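Local atomic coordinates of glutathione S-transferase (Sulfitobacter, PDB entry 4GF0), a protein that probably conjugates glutathione to electrophilic substrates, as glutathione transferases do, and binds glutathione. Residues Lys113-Gly116 with Ser117-Ala120. Numbering follows the deposited sequence.
Sequences KMRG and SRWA. With GSH (glutathione), chain D.
R115, just ahead of a short 3-10 turn, meets R118 within it, in the loop between helix 89-111 and helix 123-148, both reaching the glutathione pocket of this glutathione transferase fold. The turn is built by backbone bonds. R118 N donates to R115 O (3.0 Å), and one residue on W119 N donates to G116 O, which also takes a weak bond from A120 N. Water 1 bridges the entry to the turn, donating a hydrogen bond to M114 O and accepting one from S117 N.

CB and CG of R115 lie across the R118 guanidinium, with CB over one face, 3.5 Å from R118 NE. The two guanidinium planes are nearly parallel, 10° apart, but the groups are not stacked on each other. Arginine suits both places because its long chain ends in a flat cation that can meet a carboxylate. R118, stretched from CG to NE (chi2 -178°), extends its NH2 to glutathione O31 at 2.9 Å, with a weak second bond to OE1. R115 bends at chi2 (-64°) and lays a guanidinium face over the same glycyl carboxylate, which probably eases the proximity of the two positive charges.

W119 provides a broad, largely hydrophobic ring packed against R118; it stacks with H112 of the same chain and H112 of the second subunit. Over the centre of the indole lies R118 CB, 3.6 Å above its plane.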
loop_
_atom_site.group_PDB
_atom_site.type_symbol
_atom_site.label_atom_id
_atom_site.label_comp_id
_atom_site.label_asym_id
_atom_site.label_seq_id
_atom_site.Cartn_x
_atom_site.Cartn_y
_atom_site.Cartn_z
ATOM N N LYS A 113 -1.590 14.957 -9.205
ATOM C CA LYS A 113 -2.420 15.926 -9.915
ATOM C C LYS A 113 -2.870 17.063 -9.005
ATOM O O LYS A 113 -2.740 18.239 -9.364
ATOM C CB LYS A 113 -3.642 15.254 -10.553
ATOM C CG LYS A 113 -4.458 16.206 -11.426
ATOM C CD LYS A 113 -5.463 15.469 -12.303
ATOM C CE LYS A 113 -6.697 15.051 -11.536
ATOM N NZ LYS A 113 -7.726 14.464 -12.450
ATOM N N MET A 114 -3.400 16.709 -7.835
ATOM C CA MET A 114 -3.985 17.680 -6.914
ATOM C C MET A 114 -3.259 17.823 -5.577
ATOM O O MET A 114 -3.481 18.798 -4.857
ATOM C CB MET A 114 -5.448 17.322 -6.629
ATOM C CG MET A 114 -6.373 17.387 -7.831
ATOM S SD MET A 114 -6.427 19.035 -8.567
ATOM C CE MET A 114 -8.031 18.996 -9.372
ATOM N N ARG A 115 -2.422 16.849 -5.229
ATOM C CA ARG A 115 -1.753 16.857 -3.928
ATOM C C ARG A 115 -0.244 17.000 -4.071
ATOM O O ARG A 115 0.516 16.440 -3.279
ATOM C CB ARG A 115 -2.073 15.585 -3.128
ATOM C CG ARG A 115 -3.537 15.204 -3.123
ATOM C CD ARG A 115 -4.392 16.244 -2.438
ATOM N NE ARG A 115 -5.801 15.851 -2.442
ATOM C CZ ARG A 115 -6.802 16.635 -2.064
ATOM N NH1 ARG A 115 -6.559 17.869 -1.650
ATOM N NH2 ARG A 115 -8.051 16.183 -2.099
ATOM N N GLY A 116 0.183 17.756 -5.076
ATOM C CA GLY A 116 1.596 18.020 -5.285
ATOM C C GLY A 116 2.274 18.613 -4.062
ATOM O O GLY A 116 3.471 18.411 -3.852
ATOM N N SER A 117 1.504 19.326 -3.241
ATOM C CA SER A 117 2.050 19.965 -2.040
ATOM C C SER A 117 2.544 18.971 -0.983
ATOM O O SER A 117 3.197 19.360 -0.015
ATOM C CB SER A 117 1.030 20.925 -1.433
ATOM O OG SER A 117 -0.144 20.227 -1.059
ATOM N N ARG A 118 2.223 17.692 -1.155
ATOM C CA ARG A 118 2.791 16.654 -0.298
ATOM C C ARG A 118 4.310 16.553 -0.431
ATOM O O ARG A 118 4.990 16.147 0.511
ATOM C CB ARG A 118 2.176 15.294 -0.619
ATOM C CG ARG A 118 0.729 15.172 -0.214
ATOM C CD ARG A 118 0.219 13.784 -0.523
ATOM N NE ARG A 118 -1.223 13.675 -0.334
ATOM C CZ ARG A 118 -1.952 12.659 -0.777
ATOM N NH1 ARG A 118 -1.367 11.664 -1.436
ATOM N NH2 ARG A 118 -3.263 12.640 -0.565
ATOM N N TRP A 119 4.844 16.908 -1.598
ATOM C CA TRP A 119 6.245 16.621 -1.887
ATOM C C TRP A 119 7.034 17.834 -2.379
ATOM O O TRP A 119 8.246 17.752 -2.543
ATOM C CB TRP A 119 6.357 15.496 -2.930
ATOM C CG TRP A 119 5.616 14.264 -2.547
ATOM C CD1 TRP A 119 5.996 13.339 -1.623
ATOM C CD2 TRP A 119 4.362 13.814 -3.083
ATOM N NE1 TRP A 119 5.042 12.339 -1.538
ATOM C CE2 TRP A 119 4.040 12.607 -2.427
ATOM C CE3 TRP A 119 3.482 14.319 -4.044
ATOM C CZ2 TRP A 119 2.863 11.893 -2.707
ATOM C CZ3 TRP A 119 2.327 13.608 -4.325
ATOM C CH2 TRP A 119 2.024 12.407 -3.654
ATOM N N ALA A 120 6.340 18.941 -2.621
ATOM C CA ALA A 120 6.958 20.156 -3.157
ATOM C C ALA A 120 6.260 21.389 -2.607
ATOM O O ALA A 120 5.162 21.290 -2.064
ATOM C CB ALA A 120 6.910 20.162 -4.686
HETATM N N1 GSH D . -2.429 5.202 1.098
HETATM C CA1 GSH D . -3.773 5.642 1.396
HETATM C C1 GSH D . -4.735 4.514 1.193
HETATM O O11 GSH D . -5.742 4.397 1.943
HETATM O O12 GSH D . -4.555 3.692 0.255
HETATM C CB1 GSH D . -4.170 6.767 0.470
HETATM C CG1 GSH D . -5.351 7.495 1.118
HETATM C CD1 GSH D . -5.618 8.799 0.357
HETATM O OE1 GSH D . -4.690 9.530 0.008
HETATM N N2 GSH D . -6.998 9.160 0.051
HETATM C CA2 GSH D . -7.269 10.390 -0.654
HETATM C C2 GSH D . -7.455 11.471 0.378
HETATM O O2 GSH D . -7.902 11.209 1.486
HETATM C CB2 GSH D . -8.510 10.273 -1.479
HETATM S SG2 GSH D . -8.245 9.112 -2.809
HETATM N N3 GSH D . -7.090 12.852 0.089
HETATM C CA3 GSH D . -7.302 13.859 1.123
HETATM C C3 GSH D . -6.171 14.857 1.159
HETATM O O31 GSH D . -5.063 14.586 0.613
HETATM O O32 GSH D . -6.325 15.969 1.758
HETATM O O HOH W 1 -1.270 20.601 -3.567
#